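Local structure of paenibacillus xanthan lyase (Paenibacillus, 6F2P) at residues 27-33 against 343-347; 482-486 against 660-664. The protein is a lyase of polysaccharide lyase family 8 that acts on xanthan, probably cleaving the linkage to the terminal mannose of its side chains by β-elimination. The contacts are given in a common frame with arbitrary orientation. Numbering follows the deposited sequence.

Overall arrangement
Contact 1 and contact 2 sit in different parts of the chain's lyase region and share no helix or sheet. Contact 1 (27-33 with 343-347) pairs helix 28-46, near the start of the α-helical domain, with helix 340-351, which comes shortly before strand 363-367, the start of the large β-sheets. Contact 2 (482-486 with 660-664) joins strand 481-488 of the super-sandwich domain to strand 656-661 of the C-terminal β-sandwich. Their centres are 51 Å apart and their nearest atoms about 36 Å. Along the chain they are in series, contact 1 closing before contact 2 opens: the first ties together distant ends of the helical part, the second links two β-domains.

Contact 1 of 2, residues 27-33 against 343-347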
loop_
_atom_site.group_PDB
_atom_site.type_symbol
_atom_site.label_atom_id
_atom_site.label_comp_id
_atom_site.label_asym_id
_atom_site.label_seq_id
_atom_site.Cartn_x
_atom_site.Cartn_y
_atom_site.Cartn_z
ATOM N N ASP A 27 13.620 -45.507 4.990
ATOM C CA ASP A 27 13.627 -44.114 4.568
ATOM C C ASP A 27 14.752 -43.423 5.340
ATOM O O ASP A 27 14.649 -43.218 6.552
ATOM C CB ASP A 27 12.266 -43.495 4.903
ATOM C CG ASP A 27 12.140 -42.045 4.466
ATOM O OD1 ASP A 27 13.127 -41.277 4.579
ATOM O OD2 ASP A 27 11.024 -41.673 4.023
ATOM N N PRO A 28 15.834 -43.060 4.637
ATOM C CA PRO A 28 17.041 -42.522 5.285
ATOM C C PRO A 28 16.752 -41.219 6.013
ATOM O O PRO A 28 17.409 -40.891 7.006
ATOM C CB PRO A 28 17.987 -42.258 4.110
ATOM C CG PRO A 28 17.065 -42.045 2.926
ATOM C CD PRO A 28 15.878 -42.945 3.168
ATOM N N ASP A 29 15.770 -40.480 5.511
ATOM C CA ASP A 29 15.363 -39.244 6.153
ATOM C C ASP A 29 14.755 -39.524 7.522
ATOM O O ASP A 29 15.127 -38.884 8.508
ATOM C CB ASP A 29 14.417 -38.468 5.244
ATOM C CG ASP A 29 15.110 -37.976 3.997
ATOM O OD1 ASP A 29 16.250 -37.466 4.126
ATOM O OD2 ASP A 29 14.531 -38.121 2.898
ATOM N N ILE A 30 13.852 -40.502 7.588
ATOM C CA ILE A 30 13.319 -40.953 8.874
ATOM C C ILE A 30 14.421 -41.489 9.785
ATOM O O ILE A 30 14.479 -41.147 10.975
ATOM C CB ILE A 30 12.228 -42.020 8.708
ATOM C CG1 ILE A 30 11.018 -41.414 7.988
ATOM C CG2 ILE A 30 11.833 -42.589 10.061
ATOM C CD1 ILE A 30 9.912 -42.395 7.688
ATOM N N ALA A 31 15.309 -42.303 9.220
ATOM C CA ALA A 31 16.404 -42.901 9.992
ATOM C C ALA A 31 17.291 -41.845 10.650
ATOM O O ALA A 31 17.624 -41.949 11.825
ATOM C CB ALA A 31 17.235 -43.822 9.120
ATOM N N ALA A 32 17.662 -40.827 9.884
ATOM C CA ALA A 32 18.479 -39.737 10.389
ATOM C C ALA A 32 17.796 -39.037 11.553
ATOM O O ALA A 32 18.442 -38.686 12.543
ATOM C CB ALA A 32 18.753 -38.752 9.282
ATOM N N ARG A 33 16.486 -38.840 11.440
ATOM C CA ARG A 33 15.742 -38.149 12.489
ATOM C C ARG A 33 15.672 -38.993 13.765
ATOM O O ARG A 33 15.859 -38.486 14.872
ATOM C CB ARG A 33 14.347 -37.765 11.984
ATOM C CG ARG A 33 13.454 -37.092 13.006
ATOM C CD ARG A 33 14.166 -35.976 13.759
ATOM N NE ARG A 33 14.497 -34.853 12.898
ATOM C CZ ARG A 33 15.259 -33.833 13.271
ATOM N NH1 ARG A 33 15.766 -33.804 14.496
ATOM N NH2 ARG A 33 15.517 -32.849 12.417
ATOM N N ILE A 343 8.110 -35.638 7.779
ATOM C CA ILE A 343 8.980 -36.322 6.829
ATOM C C ILE A 343 8.143 -37.302 6.028
ATOM O O ILE A 343 8.249 -37.393 4.799
ATOM C CB ILE A 343 10.077 -37.103 7.539
ATOM C CG1 ILE A 343 11.023 -36.142 8.254
ATOM C CG2 ILE A 343 10.835 -37.969 6.547
ATOM C CD1 ILE A 343 12.152 -36.817 8.946
ATOM N N ILE A 344 7.285 -38.021 6.740
ATOM C CA ILE A 344 6.397 -38.982 6.118
ATOM C C ILE A 344 5.470 -38.281 5.138
ATOM O O ILE A 344 5.381 -38.677 3.971
ATOM C CB ILE A 344 5.588 -39.727 7.173
ATOM C CG1 ILE A 344 6.532 -40.539 8.065
ATOM C CG2 ILE A 344 4.568 -40.629 6.511
ATOM C CD1 ILE A 344 5.870 -41.081 9.305
ATOM N N ALA A 345 4.803 -37.230 5.607
ATOM C CA ALA A 345 3.903 -36.445 4.761
ATOM C C ALA A 345 4.634 -35.873 3.555
ATOM O O ALA A 345 4.149 -35.962 2.435
ATOM C CB ALA A 345 3.251 -35.333 5.553
ATOM N N ALA A 346 5.808 -35.297 3.787
ATOM C CA ALA A 346 6.582 -34.675 2.718
ATOM C C ALA A 346 7.015 -35.691 1.681
ATOM O O ALA A 346 6.896 -35.448 0.489
ATOM C CB ALA A 346 7.802 -33.962 3.288
ATOM N N ASN A 347 7.530 -36.827 2.137
ATOM C CA ASN A 347 8.018 -37.848 1.216
ATOM C C ASN A 347 6.888 -38.508 0.431
ATOM O O ASN A 347 7.022 -38.769 -0.767
ATOM C CB ASN A 347 8.867 -38.893 1.950
ATOM C CG ASN A 347 10.335 -38.492 2.046
ATOM O OD1 ASN A 347 10.856 -37.776 1.186
ATOM N ND2 ASN A 347 11.010 -38.961 3.087
#
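Helix 28-33 and helix 343-347 run nearly antiparallel, their axes at 165° and 10.4 Å apart at closest approach, with the CA atoms of I30 and I343 facing each other at 6.7 Å. D27 is the N-cap of helix 28-46: its OD1 accepts from the backbone N of I30 (3.2 Å) and, weakly, from the N of D29 (2.9 Å). D27 OD2 reaches across to N347 ND2 at 2.9 Å, a weak hydrogen bond, bent to 123°. One turn along, the contact is apolar. I343 points toward helix 28-46, its CG2 3.7 Å from I30 CG1 and its CD1 3.9 Å from R33 CB, while I30 CD1 meets I344 CG1 at 3.9 Å. This is side-by-side helix packing in the α-helical part of a family 8 lyase, joining early helix 28-46 to the last helix before the large β-sheets. Y23 packs on I30 and I344, I340 extends the apolar strip to I30 and R33, and D29 forms a salt bridge with K332, between helices 312-328 and 340-351.

Contact 2 of 2, residues 482-486 against 660-664; sequences AKKSW and NFWND
This is an interface between domains of a family 8 polysaccharide lyase: the end of strand 656-661, in the C-terminal β-sandwich, and the loop after it pack on strand 481-488 of the super-sandwich domain. Residues 482-486 are extended throughout, in the middle of their strand; N660 and F661 end theirs, and the chain continues as loop from W662 on. The segments run in roughly opposite directions, S485 facing N660 (CA-CA 7.4 Å) and K483 facing W662 (8.4 Å). K483 and S485 point across the gap, while K484 and W486 point away.

N660 comes first (chi1 m): its ND2 donates to S485 OG at 2.8 Å, a nearly straight bond (163°). The side chain of F661 turns into its own domain, against strands 667-669 and 672-674. At W662 the backbone leaves strand conformation (-94/-15), and the indole, chi1 m and chi2 110°, has one face against the aliphatic part of K483. K483 CG sits 3.6 Å from the centroid of the W662 six-membered ring, 11° off its normal, a CH-pi contact over the face; S485 OG lies at the ring edge, 3.7 Å from W662 CZ2. Q647 OE1 is hydrogen-bonded to both S485 OG and W662 NE1. K483, extended beyond chi1 m, donates from NZ to S644 O and to a water at 3.0 Å, which in turn donates to W662 O at 3.2 Å.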
loop_
_atom_site.group_PDB
_atom_site.type_symbol
_atom_site.label_atom_id
_atom_site.label_comp_id
_atom_site.label_asym_id
_atom_site.label_seq_id
_atom_site.Cartn_x
_atom_site.Cartn_y
_atom_site.Cartn_z
ATOM N N ALA A 482 14.959 11.519 -0.996
ATOM C CA ALA A 482 15.080 11.092 -2.384
ATOM C C ALA A 482 13.772 10.547 -2.932
ATOM O O ALA A 482 12.918 10.075 -2.177
ATOM C CB ALA A 482 16.157 10.047 -2.508
ATOM N N LYS A 483 13.622 10.617 -4.252
ATOM C CA LYS A 483 12.504 9.967 -4.927
ATOM C C LYS A 483 13.000 8.790 -5.764
ATOM O O LYS A 483 13.672 8.955 -6.792
ATOM C CB LYS A 483 11.697 10.966 -5.752
ATOM C CG LYS A 483 10.843 11.866 -4.888
ATOM C CD LYS A 483 10.535 13.196 -5.550
ATOM C CE LYS A 483 9.677 14.053 -4.631
ATOM N NZ LYS A 483 9.249 15.329 -5.260
ATOM N N LYS A 484 12.677 7.593 -5.286
ATOM C CA LYS A 484 13.147 6.357 -5.889
ATOM C C LYS A 484 11.956 5.612 -6.475
ATOM O O LYS A 484 10.931 5.428 -5.803
ATOM C CB LYS A 484 13.842 5.496 -4.830
ATOM C CG LYS A 484 14.927 6.232 -4.068
ATOM C CD LYS A 484 15.313 5.519 -2.766
ATOM C CE LYS A 484 15.889 4.125 -3.029
ATOM N NZ LYS A 484 17.224 4.153 -3.690
ATOM N N SER A 485 12.091 5.189 -7.729
ATOM C CA SER A 485 11.009 4.491 -8.406
ATOM C C SER A 485 11.505 3.191 -9.016
ATOM O O SER A 485 12.647 3.090 -9.452
ATOM C CB SER A 485 10.383 5.381 -9.485
ATOM O OG SER A 485 9.722 6.497 -8.909
ATOM N N TRP A 486 10.639 2.190 -9.038
ATOM C CA TRP A 486 10.993 0.919 -9.642
ATOM C C TRP A 486 9.952 0.545 -10.703
ATOM O O TRP A 486 8.755 0.772 -10.517
ATOM C CB TRP A 486 11.131 -0.164 -8.570
ATOM C CG TRP A 486 12.198 0.130 -7.545
ATOM C CD1 TRP A 486 13.513 -0.262 -7.584
ATOM C CD2 TRP A 486 12.042 0.878 -6.331
ATOM N NE1 TRP A 486 14.179 0.201 -6.468
ATOM C CE2 TRP A 486 13.299 0.897 -5.683
ATOM C CE3 TRP A 486 10.962 1.531 -5.728
ATOM C CZ2 TRP A 486 13.502 1.545 -4.458
ATOM C CZ3 TRP A 486 11.168 2.182 -4.513
ATOM C CH2 TRP A 486 12.432 2.180 -3.891
ATOM N N ASN A 660 5.168 7.481 -11.939
ATOM C CA ASN A 660 4.925 8.000 -10.602
ATOM C C ASN A 660 4.830 9.532 -10.613
ATOM O O ASN A 660 5.743 10.214 -11.080
ATOM C CB ASN A 660 6.008 7.539 -9.627
ATOM C CG ASN A 660 5.952 6.037 -9.339
ATOM O OD1 ASN A 660 4.890 5.415 -9.413
ATOM N ND2 ASN A 660 7.105 5.455 -8.997
ATOM N N PHE A 661 3.715 10.058 -10.109
ATOM C CA PHE A 661 3.498 11.495 -9.980
ATOM C C PHE A 661 3.725 11.947 -8.535
ATOM O O PHE A 661 3.051 11.471 -7.615
ATOM C CB PHE A 661 2.067 11.847 -10.378
ATOM C CG PHE A 661 1.783 11.713 -11.847
ATOM C CD1 PHE A 661 2.091 12.742 -12.722
ATOM C CD2 PHE A 661 1.180 10.573 -12.351
ATOM C CE1 PHE A 661 1.818 12.633 -14.083
ATOM C CE2 PHE A 661 0.902 10.458 -13.704
ATOM C CZ PHE A 661 1.220 11.491 -14.568
ATOM N N TRP A 662 4.649 12.885 -8.343
ATOM C CA TRP A 662 5.096 13.272 -7.001
ATOM C C TRP A 662 4.383 14.472 -6.373
ATOM O O TRP A 662 4.492 14.694 -5.165
ATOM C CB TRP A 662 6.606 13.525 -7.005
ATOM C CG TRP A 662 7.396 12.285 -7.254
ATOM C CD1 TRP A 662 8.118 11.983 -8.370
ATOM C CD2 TRP A 662 7.534 11.164 -6.372
ATOM N NE1 TRP A 662 8.699 10.745 -8.238
ATOM C CE2 TRP A 662 8.358 10.223 -7.018
ATOM C CE3 TRP A 662 7.047 10.869 -5.094
ATOM C CZ2 TRP A 662 8.704 9.006 -6.432
ATOM C CZ3 TRP A 662 7.393 9.663 -4.514
ATOM C CH2 TRP A 662 8.209 8.745 -5.184
ATOM N N ASN A 663 3.663 15.247 -7.180
ATOM C CA ASN A 663 3.071 16.488 -6.692
ATOM C C ASN A 663 1.553 16.526 -6.799
ATOM O O ASN A 663 0.958 15.862 -7.651
ATOM C CB ASN A 663 3.671 17.690 -7.423
ATOM C CG ASN A 663 5.179 17.767 -7.284
ATOM O OD1 ASN A 663 5.897 17.820 -8.279
ATOM N ND2 ASN A 663 5.668 17.777 -6.046
ATOM N N ASP A 664 0.928 17.309 -5.929
ATOM C CA ASP A 664 -0.513 17.484 -5.991
ATOM C C ASP A 664 -0.889 18.688 -6.864
ATOM O O ASP A 664 -1.725 19.514 -6.487
ATOM C CB ASP A 664 -1.106 17.615 -4.584
ATOM C CG ASP A 664 -1.329 16.270 -3.909
ATOM O OD1 ASP A 664 -1.413 15.241 -4.617
ATOM O OD2 ASP A 664 -1.442 16.247 -2.664
HETATM O O HOH W 1 6.932 16.157 -3.607
#